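Local coordinates for protein beta-galactosidase (Geobacillus stearothermophilus, PDB 4OIF) that probably hydrolyses terminal non-reducing beta-D-galactose residues from beta-D-galactosides, as a zinc-binding, trimeric glycoside hydrolase of family GH42, at residues A[362-367]-A[377-382]; A[339-344]-A[675-680]. One frame throughout, in Å; residues are numbered along the deposited sequence.

Contact 1 of 2, residues A[362-367]-A[377-382]; sequences WRKSRG and VDHDNR
Lys364 is the side chain to follow where the loop after strand 356-359 doubles back on itself. Its CB lies over one face of the His379 imidazole, a CH-pi contact 4.0 Å from the ring centroid. CG, beside its own backbone N (chi1 -71°), runs past the carbonyl O of Val377. From there the chain is extended: CD and CE pass along Asp378, and NZ closes a salt bridge to Asp378 OD1 at 2.7 Å, arriving from above the carboxylate plane. The same OD1 takes the backbone N-H of His379, so two donors hold it. The backbones form a single bridge: Val377 N gives to Trp362 O at 2.9 Å, and Lys364 N gives to Val377 O almost straight, at 173°. Val377 CG2 sits over the six-membered ring of Trp362, while its CG1 covers one face of the Arg363 guanidinium. That guanidinium grips Asn381 OD1 end-on and in its own plane, with NH1 at 2.6 Å and NH2 at 2.8 Å from the oxygen, which fixes its rotation. Asn381 closes the type I turn begun at Asp378, and a water joins Arg363 NH1 to Asp378 O. Arg363 NE and Trp362 NE1 both reach Asp36. Asp378 and Asp36 probably offset the charges of Lys364 and Arg363, while Asn381 OD1 gives Arg363 a neutral acceptor.

Contact 2 of 2, residues A[339-344]-A[675-680]; sequences PGMHFL and DKYEVR
Pro339 opens the segment with its carbonyl O at the edge of the Tyr677 ring and in the ring plane, 3.5 Å from Tyr677 CD2. A water gives a hydrogen bond to that oxygen and accepts a weak one from Lys676 NZ, while the proline ring packs on Phe574 of the second subunit. Gly340 is the N-cap of helix 341-351. Its phi is positive (91°), and with no side chain in the way its backbone comes close to Tyr677, Gly340 O lying 4.0 Å from Tyr677 CB. Gly340 O accepts the first helical bond from Leu344 N, and water 4 donates both to it and to Tyr677 O, tying the helix start to the turn. Met341 follows, CG anti to its backbone N and the chain then bent at chi2 and chi3, so that CE curls over the face of Tyr677. This CH-pi contact puts CE 3.6 Å from the ring centroid, with SD further off in a Met-aromatic contact. The opposite face carries CG of Lys676, so the phenol ring is sandwiched between aliphatic carbons; its OH goes to Glu648. Here the barrel domain of a GH42 enzyme meets the C-terminal beta domain: a type II turn, Asp675 to Glu678, leads into strand 679-685 and presents Tyr677 to the helix start. Two residues on from Met341, Phe343 brings its ring edge to Val679, CE2 standing 4.4 Å from CB, and also packs on Val394 and Ala397 of helix 386-399. Leu344 forks between two partners. CD2 lies 3.6 Å from Tyr677 CD1, and CD1 lies 3.6 Å from Val679 CG2, with Met644 of the neighbouring strand 638-645 touching both Leu344 and Val679.

Overall arrangement
From the N terminus the chain first builds the TIM-barrel domain, and residues 339-344 lead into helix 341-351 late in it. Strand 356-359 comes next, and the loop leaving it is closed on itself by contact 1, with nine residues between its segments, before helix 386-399 begins. The chain then makes the trimerisation domain and enters the C-terminal beta domain, where 675-680 returns to the barrel helix and closes contact 2 across 330 residues. Contact 1 is therefore nested inside the loop of contact 2. Their centres are about 24 Å apart and they do not touch: one shapes a barrel loop facing a second subunit, the other joins two domains.

Contact 1 of 2, residues A[362-367]-A[377-382]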
ATOM      1  N   TRP A 362     -25.976  19.133  14.851  1.00 11.89           N
ATOM      2  CA  TRP A 362     -26.630  20.430  14.958  1.00  7.16           C
ATOM      3  C   TRP A 362     -25.624  21.564  14.832  1.00 10.67           C
ATOM      4  O   TRP A 362     -25.762  22.448  13.984  1.00  7.20           O
ATOM      5  CB  TRP A 362     -27.376  20.576  16.279  1.00  5.48           C
ATOM      6  CG  TRP A 362     -27.785  21.998  16.526  1.00  6.15           C
ATOM      7  CD1 TRP A 362     -27.267  22.855  17.457  1.00  7.96           C
ATOM      8  CD2 TRP A 362     -28.766  22.747  15.793  1.00  7.55           C
ATOM      9  NE1 TRP A 362     -27.878  24.082  17.364  1.00  7.34           N
ATOM     10  CE2 TRP A 362     -28.805  24.042  16.354  1.00 14.60           C
ATOM     11  CE3 TRP A 362     -29.619  22.445  14.721  1.00  5.29           C
ATOM     12  CZ2 TRP A 362     -29.671  25.034  15.882  1.00  5.68           C
ATOM     13  CZ3 TRP A 362     -30.476  23.428  14.255  1.00  6.19           C
ATOM     14  CH2 TRP A 362     -30.489  24.708  14.830  1.00  8.03           C
ATOM     15  N   ARG A 363     -24.621  21.534  15.702  1.00 10.84           N
ATOM     16  CA  ARG A 363     -23.597  22.564  15.739  1.00 11.32           C
ATOM     17  C   ARG A 363     -22.200  21.952  15.620  1.00 10.87           C
ATOM     18  O   ARG A 363     -21.880  20.982  16.303  1.00 13.86           O
ATOM     19  CB  ARG A 363     -23.720  23.379  17.034  1.00 12.10           C
ATOM     20  CG  ARG A 363     -22.806  24.593  17.100  1.00 13.94           C
ATOM     21  CD  ARG A 363     -22.930  25.339  18.436  1.00 11.91           C
ATOM     22  NE  ARG A 363     -24.167  26.116  18.528  1.00 15.88           N
ATOM     23  CZ  ARG A 363     -24.332  27.352  18.048  1.00 16.17           C
ATOM     24  NH1 ARG A 363     -23.341  27.993  17.422  1.00  3.89           N
ATOM     25  NH2 ARG A 363     -25.505  27.948  18.190  1.00  5.11           N
ATOM     26  N   LYS A 364     -21.372  22.530  14.756  1.00 14.06           N
ATOM     27  CA  LYS A 364     -19.997  22.075  14.582  1.00 11.93           C
ATOM     28  C   LYS A 364     -19.225  22.038  15.887  1.00 14.19           C
ATOM     29  O   LYS A 364     -19.326  22.948  16.716  1.00 12.57           O
ATOM     30  CB  LYS A 364     -19.252  22.967  13.577  1.00  8.94           C
ATOM     31  CG  LYS A 364     -19.741  22.765  12.139  1.00 15.62           C
ATOM     32  CD  LYS A 364     -18.887  23.490  11.116  1.00 11.41           C
ATOM     33  CE  LYS A 364     -19.394  23.226   9.706  1.00  6.89           C
ATOM     34  NZ  LYS A 364     -18.816  24.194   8.724  1.00  7.72           N
ATOM     35  N   SER A 365     -18.465  20.963  16.059  1.00 15.18           N
ATOM     36  CA  SER A 365     -17.504  20.857  17.144  1.00 14.75           C
ATOM     37  C   SER A 365     -16.434  21.923  16.990  1.00  7.24           C
ATOM     38  O   SER A 365     -15.953  22.160  15.904  1.00 10.42           O
ATOM     39  CB  SER A 365     -16.869  19.464  17.162  1.00 15.46           C
ATOM     40  OG  SER A 365     -17.812  18.497  17.571  1.00 19.87           O
ATOM     41  N   ARG A 366     -16.044  22.570  18.072  1.00  9.41           N
ATOM     42  CA  ARG A 366     -15.037  23.600  17.924  1.00 10.04           C
ATOM     43  C   ARG A 366     -13.656  23.008  17.710  1.00 14.00           C
ATOM     44  O   ARG A 366     -12.794  23.616  17.068  1.00  7.69           O
ATOM     45  CB  ARG A 366     -15.013  24.508  19.137  1.00  9.44           C
ATOM     46  CG  ARG A 366     -14.194  25.737  18.885  1.00 12.86           C
ATOM     47  CD  ARG A 366     -14.275  26.672  20.041  1.00 12.28           C
ATOM     48  NE  ARG A 366     -13.411  27.820  19.837  1.00 10.64           N
ATOM     49  CZ  ARG A 366     -12.980  28.582  20.828  1.00 18.29           C
ATOM     50  NH1 ARG A 366     -13.340  28.300  22.077  1.00 24.62           N
ATOM     51  NH2 ARG A 366     -12.188  29.611  20.574  1.00 13.59           N
ATOM     52  N   GLY A 367     -13.448  21.820  18.266  1.00  9.20           N
ATOM     53  CA  GLY A 367     -12.164  21.153  18.166  1.00 16.40           C
ATOM     54  C   GLY A 367     -12.355  19.673  17.911  1.00 15.66           C
ATOM     55  O   GLY A 367     -13.490  19.205  17.803  1.00 13.35           O
ATOM     56  N   VAL A 377     -25.337  24.475  11.986  1.00  8.97           N
ATOM     57  CA  VAL A 377     -24.741  25.733  12.408  1.00 11.00           C
ATOM     58  C   VAL A 377     -23.220  25.675  12.321  1.00 15.20           C
ATOM     59  O   VAL A 377     -22.578  24.810  12.920  1.00 11.72           O
ATOM     60  CB  VAL A 377     -25.155  26.124  13.853  1.00 14.08           C
ATOM     61  CG1 VAL A 377     -24.658  27.525  14.168  1.00 10.07           C
ATOM     62  CG2 VAL A 377     -26.687  26.044  14.036  1.00  6.00           C
ATOM     63  N   ASP A 378     -22.663  26.612  11.561  1.00 10.46           N
ATOM     64  CA  ASP A 378     -21.228  26.712  11.344  1.00 13.44           C
ATOM     65  C   ASP A 378     -20.542  27.383  12.533  1.00 19.45           C
ATOM     66  O   ASP A 378     -21.202  27.784  13.495  1.00 11.91           O
ATOM     67  CB  ASP A 378     -20.946  27.500  10.063  1.00 12.76           C
ATOM     68  CG  ASP A 378     -19.626  27.131   9.421  1.00 13.29           C
ATOM     69  OD1 ASP A 378     -18.767  26.504  10.088  1.00 13.13           O
ATOM     70  OD2 ASP A 378     -19.448  27.491   8.244  1.00 16.93           O
ATOM     71  N   HIS A 379     -19.220  27.524  12.449  1.00 13.47           N
ATOM     72  CA  HIS A 379     -18.456  28.165  13.504  1.00 10.80           C
ATOM     73  C   HIS A 379     -18.832  29.631  13.638  1.00 13.85           C
ATOM     74  O   HIS A 379     -18.608  30.235  14.686  1.00 16.38           O
ATOM     75  CB  HIS A 379     -16.955  28.027  13.252  1.00  9.62           C
ATOM     76  CG  HIS A 379     -16.471  26.610  13.266  1.00  9.61           C
ATOM     77  ND1 HIS A 379     -16.491  25.824  14.398  1.00  6.68           N
ATOM     78  CD2 HIS A 379     -15.954  25.836  12.281  1.00  9.23           C
ATOM     79  CE1 HIS A 379     -16.011  24.628  14.112  1.00  4.32           C
ATOM     80  NE2 HIS A 379     -15.677  24.611  12.833  1.00  6.80           N
ATOM     81  N   ASP A 380     -19.421  30.200  12.591  1.00 10.21           N
ATOM     82  CA  ASP A 380     -19.757  31.619  12.627  1.00 10.84           C
ATOM     83  C   ASP A 380     -21.099  31.883  13.297  1.00 19.50           C
ATOM     84  O   ASP A 380     -21.448  33.042  13.560  1.00 19.84           O
ATOM     85  CB  ASP A 380     -19.739  32.227  11.219  1.00  9.47           C
ATOM     86  CG  ASP A 380     -20.723  31.577  10.264  1.00  8.57           C
ATOM     87  OD1 ASP A 380     -21.591  30.786  10.682  1.00  8.79           O
ATOM     88  OD2 ASP A 380     -20.614  31.873   9.061  1.00 16.99           O
ATOM     89  N   ASN A 381     -21.839  30.808  13.572  1.00 14.24           N
ATOM     90  CA  ASN A 381     -23.114  30.898  14.277  1.00 14.35           C
ATOM     91  C   ASN A 381     -24.123  31.762  13.516  1.00 15.11           C
ATOM     92  O   ASN A 381     -24.956  32.442  14.105  1.00 17.58           O
ATOM     93  CB  ASN A 381     -22.879  31.435  15.695  1.00  8.99           C
ATOM     94  CG  ASN A 381     -24.109  31.339  16.578  1.00 16.50           C
ATOM     95  OD1 ASN A 381     -24.606  30.245  16.866  1.00  7.98           O
ATOM     96  ND2 ASN A 381     -24.596  32.494  17.030  1.00  8.25           N
ATOM     97  N   ARG A 382     -24.048  31.712  12.192  1.00 15.59           N
ATOM     98  CA  ARG A 382     -24.892  32.548  11.336  1.00 15.59           C
ATOM     99  C   ARG A 382     -26.115  31.816  10.782  1.00 19.40           C
ATOM    100  O   ARG A 382     -26.062  30.618  10.503  1.00 20.25           O
ATOM    101  CB  ARG A 382     -24.070  33.104  10.177  1.00  9.80           C
ATOM    102  CG  ARG A 382     -23.015  34.119  10.587  1.00 18.69           C
ATOM    103  CD  ARG A 382     -22.544  34.942   9.382  1.00 22.30           C
ATOM    104  NE  ARG A 382     -22.254  36.329   9.748  1.00 49.06           N
ATOM    105  CZ  ARG A 382     -23.126  37.333   9.641  1.00 66.98           C
ATOM    106  NH1 ARG A 382     -24.345  37.109   9.170  1.00 73.31           N
ATOM    107  NH2 ARG A 382     -22.781  38.564  10.002  1.00 62.09           N
TER
HETATM  108  O   HOH W   1     -20.746  27.487  16.254  1.00  8.18           O
HETATM  109  O   HOH W   2     -18.460  25.715  16.456  1.00  9.37           O

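Contact 2 of 2, residues A[339-344]-A[675-680]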
ATOM      1  N   PRO A 339     -25.954  24.054  -3.882  1.00 12.66           N
ATOM      2  CA  PRO A 339     -27.301  24.583  -3.613  1.00  6.77           C
ATOM      3  C   PRO A 339     -28.370  23.685  -4.225  1.00  9.67           C
ATOM      4  O   PRO A 339     -28.202  23.262  -5.371  1.00 10.32           O
ATOM      5  CB  PRO A 339     -27.284  25.949  -4.297  1.00  5.25           C
ATOM      6  CG  PRO A 339     -25.838  26.368  -4.239  1.00 15.29           C
ATOM      7  CD  PRO A 339     -25.033  25.100  -4.366  1.00 10.43           C
ATOM      8  N   GLY A 340     -29.416  23.366  -3.467  1.00  5.54           N
ATOM      9  CA  GLY A 340     -30.489  22.528  -3.963  1.00  5.55           C
ATOM     10  C   GLY A 340     -30.310  21.033  -3.716  1.00 13.50           C
ATOM     11  O   GLY A 340     -31.293  20.287  -3.622  1.00  7.17           O
ATOM     12  N   MET A 341     -29.061  20.590  -3.608  1.00  9.68           N
ATOM     13  CA  MET A 341     -28.784  19.170  -3.494  1.00 13.25           C
ATOM     14  C   MET A 341     -29.220  18.628  -2.133  1.00 14.24           C
ATOM     15  O   MET A 341     -29.640  17.467  -2.017  1.00 10.25           O
ATOM     16  CB  MET A 341     -27.297  18.896  -3.732  1.00 12.83           C
ATOM     17  CG  MET A 341     -26.870  17.471  -3.426  1.00  8.17           C
ATOM     18  SD  MET A 341     -27.758  16.232  -4.389  1.00 17.76           S
ATOM     19  CE  MET A 341     -27.250  16.683  -6.024  1.00  4.29           C
ATOM     20  N   HIS A 342     -29.121  19.461  -1.101  1.00  9.65           N
ATOM     21  CA  HIS A 342     -29.536  19.009   0.215  1.00  8.95           C
ATOM     22  C   HIS A 342     -31.041  18.784   0.239  1.00  7.32           C
ATOM     23  O   HIS A 342     -31.526  17.731   0.693  1.00  8.55           O
ATOM     24  CB  HIS A 342     -29.139  19.992   1.309  1.00  8.26           C
ATOM     25  CG  HIS A 342     -29.569  19.540   2.666  1.00 13.35           C
ATOM     26  ND1 HIS A 342     -29.224  18.307   3.172  1.00 15.22           N
ATOM     27  CD2 HIS A 342     -30.363  20.119   3.596  1.00 12.06           C
ATOM     28  CE1 HIS A 342     -29.760  18.160   4.369  1.00 14.61           C
ATOM     29  NE2 HIS A 342     -30.462  19.243   4.647  1.00 13.13           N
ATOM     30  N   PHE A 343     -31.779  19.766  -0.266  1.00  7.23           N
ATOM     31  CA  PHE A 343     -33.230  19.634  -0.364  1.00 13.64           C
ATOM     32  C   PHE A 343     -33.617  18.349  -1.135  1.00  9.91           C
ATOM     33  O   PHE A 343     -34.436  17.518  -0.671  1.00  8.46           O
ATOM     34  CB  PHE A 343     -33.847  20.879  -1.026  1.00  8.87           C
ATOM     35  CG  PHE A 343     -35.329  20.927  -0.901  1.00  8.96           C
ATOM     36  CD1 PHE A 343     -35.922  21.497   0.207  1.00 10.33           C
ATOM     37  CD2 PHE A 343     -36.138  20.326  -1.856  1.00 13.69           C
ATOM     38  CE1 PHE A 343     -37.297  21.490   0.352  1.00  5.72           C
ATOM     39  CE2 PHE A 343     -37.509  20.325  -1.721  1.00  6.65           C
ATOM     40  CZ  PHE A 343     -38.088  20.906  -0.612  1.00  4.56           C
ATOM     41  N   LEU A 344     -32.983  18.185  -2.291  1.00  7.54           N
ATOM     42  CA  LEU A 344     -33.216  17.050  -3.182  1.00  7.67           C
ATOM     43  C   LEU A 344     -32.991  15.713  -2.492  1.00  8.25           C
ATOM     44  O   LEU A 344     -33.872  14.836  -2.515  1.00 10.74           O
ATOM     45  CB  LEU A 344     -32.310  17.172  -4.411  1.00  6.73           C
ATOM     46  CG  LEU A 344     -32.084  15.982  -5.343  1.00  8.31           C
ATOM     47  CD1 LEU A 344     -33.382  15.438  -5.938  1.00  6.57           C
ATOM     48  CD2 LEU A 344     -31.090  16.356  -6.449  1.00  3.38           C
ATOM     49  N   ASP A 675     -36.142  22.727 -12.799  1.00 14.18           N
ATOM     50  CA  ASP A 675     -34.795  23.283 -12.760  1.00 16.07           C
ATOM     51  C   ASP A 675     -33.869  22.232 -12.186  1.00 19.92           C
ATOM     52  O   ASP A 675     -34.334  21.229 -11.622  1.00 16.04           O
ATOM     53  CB  ASP A 675     -34.735  24.560 -11.917  1.00 15.85           C
ATOM     54  CG  ASP A 675     -35.671  25.639 -12.425  1.00 31.25           C
ATOM     55  OD1 ASP A 675     -35.627  25.955 -13.637  1.00 29.66           O
ATOM     56  OD2 ASP A 675     -36.458  26.162 -11.610  1.00 40.21           O
ATOM     57  N   LYS A 676     -32.567  22.461 -12.322  1.00 21.08           N
ATOM     58  CA  LYS A 676     -31.562  21.607 -11.692  1.00 16.47           C
ATOM     59  C   LYS A 676     -31.931  21.299 -10.235  1.00 14.92           C
ATOM     60  O   LYS A 676     -32.274  22.201  -9.453  1.00 15.05           O
ATOM     61  CB  LYS A 676     -30.177  22.267 -11.758  1.00 18.62           C
ATOM     62  CG  LYS A 676     -29.055  21.431 -11.152  1.00 13.12           C
ATOM     63  CD  LYS A 676     -27.968  22.292 -10.530  1.00 14.46           C
ATOM     64  CE  LYS A 676     -27.328  23.210 -11.540  1.00 16.72           C
ATOM     65  NZ  LYS A 676     -26.464  24.234 -10.893  1.00 22.71           N
ATOM     66  N   TYR A 677     -31.904  20.010  -9.907  1.00 12.35           N
ATOM     67  CA  TYR A 677     -32.081  19.509  -8.539  1.00 16.95           C
ATOM     68  C   TYR A 677     -33.474  19.765  -7.975  1.00 16.86           C
ATOM     69  O   TYR A 677     -33.722  19.530  -6.791  1.00 12.81           O
ATOM     70  CB  TYR A 677     -31.036  20.115  -7.594  1.00  9.51           C
ATOM     71  CG  TYR A 677     -29.616  19.702  -7.903  1.00 12.31           C
ATOM     72  CD1 TYR A 677     -29.346  18.585  -8.687  1.00  9.13           C
ATOM     73  CD2 TYR A 677     -28.548  20.426  -7.407  1.00  7.19           C
ATOM     74  CE1 TYR A 677     -28.045  18.209  -8.971  1.00  8.54           C
ATOM     75  CE2 TYR A 677     -27.249  20.063  -7.680  1.00  8.45           C
ATOM     76  CZ  TYR A 677     -26.996  18.959  -8.461  1.00 13.54           C
ATOM     77  OH  TYR A 677     -25.686  18.610  -8.722  1.00 13.39           O
ATOM     78  N   GLU A 678     -34.388  20.224  -8.817  1.00 15.61           N
ATOM     79  CA  GLU A 678     -35.715  20.531  -8.331  1.00  7.68           C
ATOM     80  C   GLU A 678     -36.486  19.269  -8.032  1.00 12.15           C
ATOM     81  O   GLU A 678     -36.404  18.287  -8.767  1.00 16.57           O
ATOM     82  CB  GLU A 678     -36.497  21.369  -9.333  1.00 15.15           C
ATOM     83  CG  GLU A 678     -37.841  21.803  -8.783  1.00 21.19           C
ATOM     84  CD  GLU A 678     -38.614  22.621  -9.763  1.00 20.32           C
ATOM     85  OE1 GLU A 678     -38.049  22.948 -10.832  1.00 22.80           O
ATOM     86  OE2 GLU A 678     -39.783  22.930  -9.463  1.00 18.32           O
ATOM     87  N   VAL A 679     -37.226  19.300  -6.933  1.00 14.53           N
ATOM     88  CA  VAL A 679     -38.117  18.217  -6.594  1.00 13.38           C
ATOM     89  C   VAL A 679     -39.537  18.735  -6.647  1.00 18.23           C
ATOM     90  O   VAL A 679     -39.822  19.869  -6.305  1.00 19.17           O
ATOM     91  CB  VAL A 679     -37.836  17.631  -5.190  1.00 15.04           C
ATOM     92  CG1 VAL A 679     -38.727  16.420  -4.930  1.00 10.06           C
ATOM     93  CG2 VAL A 679     -36.364  17.256  -5.040  1.00  8.16           C
ATOM     94  N   ARG A 680     -40.430  17.888  -7.104  1.00 21.15           N
ATOM     95  CA  ARG A 680     -41.832  18.178  -7.059  1.00 20.50           C
ATOM     96  C   ARG A 680     -42.469  17.137  -6.161  1.00 16.14           C
ATOM     97  O   ARG A 680     -42.277  15.948  -6.364  1.00 15.08           O
ATOM     98  CB  ARG A 680     -42.417  18.133  -8.460  1.00 15.06           C
ATOM     99  CG  ARG A 680     -43.270  19.305  -8.775  1.00 21.24           C
ATOM    100  CD  ARG A 680     -42.484  20.598  -8.917  1.00 14.00           C
ATOM    101  NE  ARG A 680     -43.388  21.594  -9.483  1.00 32.84           N
ATOM    102  CZ  ARG A 680     -44.250  22.284  -8.751  1.00 35.94           C
ATOM    103  NH1 ARG A 680     -44.266  22.119  -7.434  1.00 56.86           N
ATOM    104  NH2 ARG A 680     -45.070  23.150  -9.319  1.00 44.68           N
TER
HETATM  105  O   HOH W   3     -26.601  24.310  -7.569  1.00 13.72           O
HETATM  106  O   HOH W   4     -33.529  20.890  -4.500  1.00 12.85           O